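Local coordinates for surface layer protein (Geobacillus stearothermophilus, PDB 4UJ7) that probably self-assembles into the crystalline surface layer that coats the bacterial cell, this chain being its fifth and sixth domains, with bound calcium in the latter, at residues Thr58-Val63 and Val102-Gly107; Val140-Val143 and Ile149-Asp152; Ala173-Ala178 and Thr182-Thr187; Leu199-Lys202 and Thr207-Thr210. All coordinates share one frame; numbering follows the deposited sequence. Where two conformers were deposited one is given.

Contact 1: Thr58-Val63 and Val102-Gly107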
loop_
_atom_site.group_PDB
_atom_site.type_symbol
_atom_site.label_atom_id
_atom_site.label_comp_id
_atom_site.label_asym_id
_atom_site.label_seq_id
_atom_site.Cartn_x
_atom_site.Cartn_y
_atom_site.Cartn_z
ATOM N N THR A 58 10.362 -18.849 8.127
ATOM C CA THR A 58 11.087 -17.970 7.202
ATOM C C THR A 58 11.483 -18.637 5.877
ATOM O O THR A 58 11.716 -17.952 4.880
ATOM C CB THR A 58 12.317 -17.300 7.853
ATOM O OG1 THR A 58 13.162 -18.310 8.425
ATOM C CG2 THR A 58 11.904 -16.312 8.937
ATOM N N GLU A 59 11.560 -19.968 5.859
ATOM C CA GLU A 59 11.829 -20.672 4.606
ATOM C C GLU A 59 10.651 -20.564 3.628
ATOM O O GLU A 59 10.838 -20.714 2.421
ATOM C CB GLU A 59 12.236 -22.139 4.834
ATOM C CG GLU A 59 11.098 -23.090 5.175
ATOM C CD GLU A 59 10.868 -23.229 6.669
ATOM O OE1 GLU A 59 11.191 -22.286 7.424
ATOM O OE2 GLU A 59 10.360 -24.290 7.093
ATOM N N THR A 60 9.456 -20.280 4.163
ATOM C CA THR A 60 8.235 -20.093 3.370
ATOM C C THR A 60 8.032 -18.622 2.994
ATOM O O THR A 60 7.840 -18.310 1.823
ATOM C CB THR A 60 6.994 -20.642 4.104
ATOM O OG1 THR A 60 7.175 -22.047 4.344
ATOM C CG2 THR A 60 5.723 -20.438 3.265
ATOM N N ALA A 61 8.091 -17.741 3.994
ATOM C CA ALA A 61 7.909 -16.300 3.773
ATOM C C ALA A 61 8.707 -15.502 4.785
ATOM O O ALA A 61 8.813 -15.892 5.939
ATOM C CB ALA A 61 6.431 -15.906 3.884
ATOM N N THR A 62 9.247 -14.370 4.344
ATOM C CA THR A 62 9.858 -13.413 5.268
ATOM C C THR A 62 9.030 -12.139 5.371
ATOM O O THR A 62 8.145 -11.894 4.536
ATOM C CB THR A 62 11.301 -13.050 4.881
ATOM O OG1 THR A 62 11.310 -12.475 3.578
ATOM C CG2 THR A 62 12.190 -14.292 4.882
ATOM N N VAL A 63 9.320 -11.330 6.384
ATOM C CA VAL A 63 8.463 -10.189 6.687
ATOM C C VAL A 63 9.258 -8.996 7.206
ATOM O O VAL A 63 10.310 -9.161 7.845
ATOM C CB VAL A 63 7.350 -10.594 7.682
ATOM C CG1 VAL A 63 7.920 -10.887 9.067
ATOM C CG2 VAL A 63 6.258 -9.533 7.747
ATOM N N VAL A 102 -0.651 -16.656 5.940
ATOM C CA VAL A 102 0.124 -16.450 4.709
ATOM C C VAL A 102 0.138 -17.722 3.876
ATOM O O VAL A 102 0.440 -18.791 4.397
ATOM C CB VAL A 102 1.603 -16.081 4.993
ATOM C CG1 VAL A 102 2.364 -15.853 3.695
ATOM C CG2 VAL A 102 1.700 -14.844 5.862
ATOM N N ASN A 103 -0.184 -17.588 2.592
ATOM C CA ASN A 103 -0.094 -18.697 1.655
ATOM C C ASN A 103 0.775 -18.294 0.466
ATOM O O ASN A 103 0.516 -17.278 -0.211
ATOM C CB ASN A 103 -1.498 -19.137 1.211
ATOM C CG ASN A 103 -1.510 -20.512 0.569
ATOM O OD1 ASN A 103 -0.743 -21.402 0.946
ATOM N ND2 ASN A 103 -2.395 -20.696 -0.404
ATOM N N VAL A 104 1.827 -19.078 0.236
ATOM C CA VAL A 104 2.735 -18.864 -0.885
ATOM C C VAL A 104 2.477 -19.967 -1.892
ATOM O O VAL A 104 2.536 -21.144 -1.553
ATOM C CB VAL A 104 4.222 -18.868 -0.452
ATOM C CG1 VAL A 104 5.120 -18.547 -1.639
ATOM C CG2 VAL A 104 4.468 -17.857 0.662
ATOM N N VAL A 105 2.153 -19.572 -3.116
ATOM C CA VAL A 105 1.719 -20.520 -4.148
ATOM C C VAL A 105 2.624 -20.457 -5.376
ATOM O O VAL A 105 3.478 -19.576 -5.493
ATOM C CB VAL A 105 0.252 -20.263 -4.563
ATOM C CG1 VAL A 105 -0.677 -20.387 -3.363
ATOM C CG2 VAL A 105 0.099 -18.897 -5.231
ATOM N N ALA A 106 2.443 -21.404 -6.293
ATOM C CA ALA A 106 3.129 -21.366 -7.564
ATOM C C ALA A 106 2.665 -20.157 -8.367
ATOM O O ALA A 106 3.482 -19.436 -8.953
ATOM C CB ALA A 106 2.872 -22.657 -8.345
ATOM N N GLY A 107 1.355 -19.932 -8.367
ATOM C CA GLY A 107 0.758 -18.820 -9.101
ATOM C C GLY A 107 0.255 -19.209 -10.477
ATOM O O GLY A 107 1.004 -19.762 -11.290
#

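Contact 2: Val140-Val143 and Ile149-Asp152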
loop_
_atom_site.group_PDB
_atom_site.type_symbol
_atom_site.label_atom_id
_atom_site.label_comp_id
_atom_site.label_asym_id
_atom_site.label_seq_id
_atom_site.Cartn_x
_atom_site.Cartn_y
_atom_site.Cartn_z
ATOM N N VAL A 140 0.772 -1.298 -9.250
ATOM C CA VAL A 140 -0.219 -2.078 -9.982
ATOM C C VAL A 140 0.213 -3.544 -9.972
ATOM O O VAL A 140 1.319 -3.860 -10.400
ATOM C CB VAL A 140 -0.427 -1.569 -11.428
ATOM C CG1 VAL A 140 -1.540 -2.356 -12.115
ATOM C CG2 VAL A 140 -0.796 -0.084 -11.433
ATOM N N TYR A 141 -0.656 -4.413 -9.443
ATOM C CA TYR A 141 -0.392 -5.857 -9.381
ATOM C C TYR A 141 -1.188 -6.659 -10.390
ATOM O O TYR A 141 -2.350 -6.351 -10.678
ATOM C CB TYR A 141 -0.719 -6.408 -7.992
ATOM C CG TYR A 141 0.086 -5.795 -6.874
ATOM C CD1 TYR A 141 1.422 -6.125 -6.696
ATOM C CD2 TYR A 141 -0.491 -4.874 -6.010
ATOM C CE1 TYR A 141 2.170 -5.558 -5.675
ATOM C CE2 TYR A 141 0.241 -4.300 -4.992
ATOM C CZ TYR A 141 1.564 -4.648 -4.832
ATOM O OH TYR A 141 2.283 -4.094 -3.803
ATOM N N ALA A 142 -0.551 -7.709 -10.897
ATOM C CA ALA A 142 -1.254 -8.773 -11.608
ATOM C C ALA A 142 -1.692 -9.874 -10.616
ATOM O O ALA A 142 -0.916 -10.294 -9.747
ATOM C CB ALA A 142 -0.381 -9.334 -12.712
ATOM N N VAL A 143 -2.929 -10.341 -10.765
ATOM C CA VAL A 143 -3.565 -11.242 -9.806
ATOM C C VAL A 143 -4.147 -12.454 -10.538
ATOM O O VAL A 143 -4.849 -12.280 -11.530
ATOM C CB VAL A 143 -4.676 -10.481 -9.036
ATOM C CG1 VAL A 143 -5.397 -11.384 -8.056
ATOM C CG2 VAL A 143 -4.078 -9.287 -8.300
ATOM N N ILE A 149 -1.277 -12.638 -5.740
ATOM C CA ILE A 149 -0.454 -11.684 -6.472
ATOM C C ILE A 149 0.642 -12.460 -7.198
ATOM O O ILE A 149 1.474 -13.136 -6.577
ATOM C CB ILE A 149 0.132 -10.567 -5.574
ATOM C CG1 ILE A 149 -0.965 -9.568 -5.197
ATOM C CG2 ILE A 149 1.245 -9.819 -6.303
ATOM C CD1 ILE A 149 -0.555 -8.567 -4.144
ATOM N N VAL A 150 0.610 -12.373 -8.522
ATOM C CA VAL A 150 1.566 -13.104 -9.360
ATOM C C VAL A 150 2.584 -12.195 -10.050
ATOM O O VAL A 150 3.563 -12.674 -10.597
ATOM C CB VAL A 150 0.869 -14.055 -10.375
ATOM C CG1 VAL A 150 0.105 -15.143 -9.633
ATOM C CG2 VAL A 150 -0.043 -13.273 -11.315
ATOM N N GLY A 151 2.379 -10.880 -10.012
ATOM C CA GLY A 151 3.387 -9.969 -10.560
ATOM C C GLY A 151 3.139 -8.539 -10.130
ATOM O O GLY A 151 1.998 -8.155 -9.884
ATOM N N ASP A 152 4.218 -7.764 -10.014
ATOM C CA ASP A 152 4.137 -6.323 -9.831
ATOM C C ASP A 152 4.469 -5.687 -11.179
ATOM O O ASP A 152 5.608 -5.728 -11.633
ATOM C CB ASP A 152 5.113 -5.887 -8.724
ATOM C CG ASP A 152 5.122 -4.386 -8.488
ATOM O OD1 ASP A 152 4.693 -3.635 -9.374
ATOM O OD2 ASP A 152 5.599 -3.961 -7.419
#

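Contact 3: Ala173-Ala178 and Thr182-Thr187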
loop_
_atom_site.group_PDB
_atom_site.type_symbol
_atom_site.label_atom_id
_atom_site.label_comp_id
_atom_site.label_asym_id
_atom_site.label_seq_id
_atom_site.Cartn_x
_atom_site.Cartn_y
_atom_site.Cartn_z
ATOM N N ALA A 173 2.557 12.594 -12.498
ATOM C CA ALA A 173 2.678 11.159 -12.229
ATOM C C ALA A 173 3.987 10.701 -12.823
ATOM O O ALA A 173 4.227 10.893 -14.033
ATOM C CB ALA A 173 1.518 10.403 -12.850
ATOM N N SER A 174 4.843 10.089 -12.005
ATOM C CA SER A 174 6.187 9.709 -12.452
ATOM C C SER A 174 6.633 8.361 -11.888
ATOM O O SER A 174 6.511 8.137 -10.678
ATOM C CB SER A 174 7.178 10.769 -11.982
ATOM O OG SER A 174 7.074 10.939 -10.576
ATOM N N LYS A 175 7.170 7.485 -12.739
ATOM C CA LYS A 175 7.727 6.208 -12.278
ATOM C C LYS A 175 9.043 6.434 -11.573
ATOM O O LYS A 175 9.933 7.101 -12.102
ATOM C CB LYS A 175 7.995 5.265 -13.451
ATOM C CG LYS A 175 6.747 4.700 -14.076
ATOM C CD LYS A 175 7.092 3.732 -15.196
ATOM C CE LYS A 175 5.833 3.398 -15.962
ATOM N NZ LYS A 175 6.097 2.906 -17.342
ATOM N N SER A 176 9.175 5.860 -10.383
ATOM C CA SER A 176 10.417 5.937 -9.629
ATOM C C SER A 176 10.903 4.520 -9.398
ATOM O O SER A 176 10.258 3.754 -8.694
ATOM C CB SER A 176 10.199 6.670 -8.317
ATOM O OG SER A 176 9.792 8.001 -8.602
ATOM N N THR A 177 12.023 4.176 -10.028
ATOM C CA THR A 177 12.511 2.796 -10.053
ATOM C C THR A 177 13.890 2.710 -9.430
ATOM O O THR A 177 14.794 3.460 -9.801
ATOM C CB THR A 177 12.578 2.274 -11.500
ATOM O OG1 THR A 177 11.258 2.291 -12.058
ATOM C CG2 THR A 177 13.117 0.849 -11.535
ATOM N N ALA A 178 14.040 1.799 -8.475
ATOM C CA ALA A 178 15.345 1.552 -7.859
ATOM C C ALA A 178 15.439 0.105 -7.469
ATOM O O ALA A 178 14.483 -0.459 -6.952
ATOM C CB ALA A 178 15.550 2.442 -6.637
ATOM N N THR A 182 9.528 -0.614 -8.684
ATOM C CA THR A 182 8.956 0.623 -9.222
ATOM C C THR A 182 7.725 1.084 -8.429
ATOM O O THR A 182 6.820 0.287 -8.161
ATOM C CB THR A 182 8.582 0.430 -10.712
ATOM O OG1 THR A 182 9.766 0.110 -11.453
ATOM C CG2 THR A 182 7.942 1.688 -11.306
ATOM N N VAL A 183 7.704 2.370 -8.060
ATOM C CA VAL A 183 6.506 3.003 -7.475
ATOM C C VAL A 183 6.090 4.151 -8.396
ATOM O O VAL A 183 6.952 4.885 -8.898
ATOM C CB VAL A 183 6.796 3.529 -6.047
ATOM C CG1 VAL A 183 5.586 4.214 -5.452
ATOM C CG2 VAL A 183 7.257 2.383 -5.149
ATOM N N TYR A 184 4.785 4.313 -8.638
ATOM C CA TYR A 184 4.331 5.487 -9.385
ATOM C C TYR A 184 4.025 6.590 -8.363
ATOM O O TYR A 184 3.179 6.408 -7.477
ATOM C CB TYR A 184 3.078 5.144 -10.193
ATOM C CG TYR A 184 3.184 5.415 -11.682
ATOM C CD1 TYR A 184 3.295 6.722 -12.168
ATOM C CD2 TYR A 184 3.163 4.361 -12.607
ATOM C CE1 TYR A 184 3.387 6.987 -13.525
ATOM C CE2 TYR A 184 3.246 4.614 -13.977
ATOM C CZ TYR A 184 3.357 5.927 -14.433
ATOM O OH TYR A 184 3.445 6.201 -15.790
ATOM N N VAL A 185 4.733 7.707 -8.472
ATOM C CA VAL A 185 4.672 8.769 -7.470
ATOM C C VAL A 185 3.895 9.935 -8.051
ATOM O O VAL A 185 4.239 10.467 -9.115
ATOM C CB VAL A 185 6.081 9.190 -7.025
ATOM C CG1 VAL A 185 6.009 10.307 -5.990
ATOM C CG2 VAL A 185 6.836 7.992 -6.459
ATOM N N ILE A 186 2.844 10.320 -7.333
ATOM C CA ILE A 186 1.958 11.405 -7.756
ATOM C C ILE A 186 2.228 12.626 -6.867
ATOM O O ILE A 186 2.226 12.520 -5.636
ATOM C CB ILE A 186 0.466 10.980 -7.612
ATOM C CG1 ILE A 186 0.213 9.535 -8.103
ATOM C CG2 ILE A 186 -0.427 11.990 -8.331
ATOM C CD1 ILE A 186 0.637 9.287 -9.536
ATOM N N THR A 187 2.451 13.786 -7.479
ATOM C CA THR A 187 2.705 15.019 -6.716
ATOM C C THR A 187 1.877 16.171 -7.272
ATOM O O THR A 187 1.411 16.116 -8.414
ATOM C CB THR A 187 4.187 15.407 -6.773
ATOM O OG1 THR A 187 4.601 15.465 -8.144
ATOM C CG2 THR A 187 5.074 14.400 -5.994
HETATM O O HOH W 1 4.437 8.590 -16.458
HETATM O O HOH W 2 5.519 12.986 -9.268
#

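Contact 4: Leu199-Lys202 and Thr207-Thr210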
loop_
_atom_site.group_PDB
_atom_site.type_symbol
_atom_site.label_atom_id
_atom_site.label_comp_id
_atom_site.label_asym_id
_atom_site.label_seq_id
_atom_site.Cartn_x
_atom_site.Cartn_y
_atom_site.Cartn_z
ATOM N N LEU A 199 -7.008 9.298 -12.220
ATOM C CA LEU A 199 -5.874 8.773 -12.976
ATOM C C LEU A 199 -6.248 7.520 -13.726
ATOM O O LEU A 199 -6.890 6.637 -13.182
ATOM C CB LEU A 199 -4.690 8.478 -12.051
ATOM C CG LEU A 199 -4.254 9.627 -11.145
ATOM C CD1 LEU A 199 -3.072 9.212 -10.269
ATOM C CD2 LEU A 199 -3.900 10.865 -11.969
ATOM N N THR A 200 -5.813 7.440 -14.979
ATOM C CA THR A 200 -6.100 6.284 -15.835
ATOM C C THR A 200 -4.862 5.422 -15.973
ATOM O O THR A 200 -3.771 5.927 -16.274
ATOM C CB THR A 200 -6.633 6.736 -17.216
ATOM O OG1 THR A 200 -7.798 7.542 -17.006
ATOM C CG2 THR A 200 -7.013 5.540 -18.086
ATOM N N VAL A 201 -5.032 4.115 -15.756
ATOM C CA VAL A 201 -3.926 3.175 -15.811
ATOM C C VAL A 201 -4.037 2.333 -17.084
ATOM O O VAL A 201 -5.048 1.657 -17.292
ATOM C CB VAL A 201 -3.975 2.226 -14.589
ATOM C CG1 VAL A 201 -2.796 1.275 -14.598
ATOM C CG2 VAL A 201 -4.022 3.013 -13.283
ATOM N N LYS A 202 -2.997 2.378 -17.909
ATOM C CA LYS A 202 -2.989 1.671 -19.193
ATOM C C LYS A 202 -1.814 0.713 -19.295
ATOM O O LYS A 202 -0.727 0.995 -18.799
ATOM C CB LYS A 202 -2.927 2.674 -20.351
ATOM C CG LYS A 202 -4.218 3.457 -20.561
ATOM C CD LYS A 202 -4.196 4.138 -21.917
ATOM C CE LYS A 202 -5.191 5.281 -21.980
ATOM N NZ LYS A 202 -4.853 6.155 -23.136
ATOM N N THR A 207 -6.757 -0.108 -21.470
ATOM C CA THR A 207 -7.077 0.497 -20.163
ATOM C C THR A 207 -7.338 -0.587 -19.116
ATOM O O THR A 207 -8.197 -1.453 -19.311
ATOM C CB THR A 207 -8.277 1.465 -20.238
ATOM O OG1 THR A 207 -7.999 2.514 -21.175
ATOM C CG2 THR A 207 -8.589 2.091 -18.845
ATOM N N LEU A 208 -6.580 -0.535 -18.016
ATOM C CA LEU A 208 -6.720 -1.490 -16.911
ATOM C C LEU A 208 -7.703 -1.014 -15.840
ATOM O O LEU A 208 -8.387 -1.820 -15.215
ATOM C CB LEU A 208 -5.361 -1.811 -16.273
ATOM C CG LEU A 208 -4.226 -2.366 -17.139
ATOM C CD1 LEU A 208 -3.041 -2.744 -16.251
ATOM C CD2 LEU A 208 -4.660 -3.559 -17.997
ATOM N N GLY A 209 -7.781 0.296 -15.636
ATOM C CA GLY A 209 -8.719 0.851 -14.658
ATOM C C GLY A 209 -8.404 2.297 -14.365
ATOM O O GLY A 209 -7.594 2.894 -15.059
ATOM N N THR A 210 -9.070 2.851 -13.355
ATOM C CA THR A 210 -8.814 4.206 -12.870
ATOM C C THR A 210 -8.680 4.237 -11.360
ATOM O O THR A 210 -9.161 3.340 -10.665
ATOM C CB THR A 210 -9.904 5.215 -13.300
ATOM O OG1 THR A 210 -11.166 4.855 -12.711
ATOM C CG2 THR A 210 -10.016 5.286 -14.820
#

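Contact 1: Thr58-Val63 and Val102-Gly107
The backbones come nearest at Thr-60 and Val-104, CA to CA 7.1 Å, and no backbone hydrogen bond joins 58-63 to 102-107: strands 61-65 and 96-105 belong to different sheets and meet through side chains. Val-104 carries the contact with one branch. With CG2 set anti to its own carbonyl carbon and CG1 anti to the backbone N (chi1 -176°), CG2 reaches Thr-60, lying 3.6 Å from Thr-60 O and 3.9 Å from the methyl Thr-60 CG2. The two side chains pass one another, running opposite ways. Ala-61 points toward the other segment and sets its methyl against two valines of one strand: Ala-61 CB is 4.1 Å from Val-102 CG1 and 4.2 Å from Val-104 CG2. All four residues are buried, and only methyl groups and one carbonyl oxygen meet, so the join is apolar and small. It lies in a Big-like (BIG2) domain, a beta sandwich, where it brings the edge strand 61-65 of one sheet against strand 96-105 of the other. Val-79 of strand 74-81 touches both Ala-61 and Val-102, while Thr-87 and Ile-89 of strand 85-93 pack on Val-102 from within its own sheet.

Contact 2: Val140-Val143 and Ile149-Asp152
Ile-149 lays its CD1 methyl over the ring of Tyr-141 in a beta hairpin whose antiparallel strands, 135-144 and 149-152, are interrupted by a classic beta bulge. The methyl stands 4.0 Å from the centroid of the Tyr-141 ring, only 13° off the ring normal, a CH-pi contact over the middle of the face. Both branches of the isoleucine are used: with CG1 beside the backbone N (chi1 -74°), CG2 is left to touch the rim at Tyr-141 CD1, 3.7 Å away. In the plane of the ring, Gly-151 O sits at its edge. Asp-152, the non-hydrogen-bonded partner of Tyr-141, comes in obliquely, its carboxylate turned 58° from the ring; that carboxylate is held by Thr-154 and by a salt bridge to Lys-139. A serine in place of Tyr-141 would probably leave the Ile-149 methyl without the ring face it rests on and open a gap beside Asp-152. Ala-142, whose methyl is on the other face of the sheet, forms the hydrogen-bonded pair with Gly-151, Ala-142 N giving its hydrogen to Gly-151 O over 2.8 Å. At the bulge, two consecutive residues of 149-152 face Ala-142, and its carbonyl takes both amides: Val-150 N lies 2.9 Å from Ala-142 O, whereas the bond from Gly-151 N to Ala-142 O is weak at 3.4 Å.

Contact 3: Ala173-Ala178 and Thr182-Thr187
Thr-182, Tyr-184 and Ala-173 give up the most surface in this hairpin, and all three project from the same face of strands 171-178 and 181-188. The Tyr-184 ring leans across the neighbouring strand. Over one of its faces passes the extended chain of Lys-175, its non-hydrogen-bonded partner: Lys-175 CG is 3.8 Å from the centroid of the Tyr-184 ring, a CH-pi contact displaced toward the rim, and Lys-175 CE closes to 3.5 Å from Tyr-184 CE2. The ring edge meets the backbone at Ala-173 and Ser-174. Ala-173 CB lies beside that edge and 3.6 Å from Ile-186 CD1. The phenol oxygen of Tyr-184 bonds to Ile-159 N and, over 2.7 Å, to water 1, which reaches on weakly to Ala-173 O; Lys-175 NZ ends on Asn-155 O. A leucine in place of Tyr-184 would probably leave Ile-159 N and the water without the phenol oxygen and the lysine chain without its flat support. Toward the turn, Thr-182 and Thr-177 hold each other by their hydroxyls, OG1 to OG1 2.7 Å, each OG1 lying beside its own backbone N (chi1 -61° in both). Four backbone bonds run between Ser-174 and Val-185 and between Ser-176 and Val-183, the straightest from Val-185 N to Ser-174 O at 176°. On the other face, water 2 joins Val-185 O to Thr-187 OG1. One face thus runs from a hydroxyl pair through lysine over tyrosine to methyl packing, so the pairing probably rests on directional bonds and apolar contact alike.

Contact 4: Leu199-Lys202 and Thr207-Thr210
The hairpin of strands 195-203 and 206-216 brings Val-201 opposite Leu-208 and Gly-209. Val-201 N donates to Gly-209 O over 2.9 Å in a nearly straight bond (172°). The carbonyl of Val-201 receives two amides: Leu-208 N, 2.8 Å from Val-201 O, lies in the carbonyl plane, while Gly-209 N makes a weak bond to the same oxygen at 3.5 Å. Two consecutive residues facing one is a classic beta bulge, and it shifts the register by one, so that Thr-200 pairs with Thr-210 but Lys-202 with Thr-207. Leu-208 is the inserted residue; its CB rests 3.6 Å from Val-201 O, and its side chain goes on to Tyr-113, Ile-153 and Val-157. Val-201 points the same general way, against Ile-115, Val-157 and Ile-159. The opposite face carries three threonines and Lys-202. Thr-200 and Thr-210 run alongside one another, Thr-200 OG1 being 3.8 Å from the methyl Thr-210 CG2. The methyl Thr-200 CG2, placed anti to the backbone N (OG1 chi1 -57°), meets Thr-207 CG2 at 3.9 Å. Lys-202 runs out extended across Thr-207, with its CG 3.9 Å from Thr-207 OG1. Next to the Thr-200/Thr-210 pair, Thr-210 CA makes a CA-H...O contact of 3.1 Å with Leu-199 O.

Along the chain the four contacts follow one another without overlap. Contact 1 ties the two sheets of the first Big-like domain together; contacts 2, 3 and 4 are hairpins of the second. Contacts 2 and 3, centres about 17 Å apart, reach one sheet through neighbouring strands 135-144 and 181-188. Contact 4, in the facing sheet, touches both, Val-140 CG2 to Val-201 CG1 at 4.0 Å and Ile-186 CD1 to Leu-199 CD1 at 3.8 Å, joining the sheets. Contacts 1 and 2 meet where Gly-107 CA packs on Val-150 CG1, which probably helps set one domain against the next. In contact 3, Val-185 lies about 4 Å from the calcium-binding Asp-135, side chain to side chain.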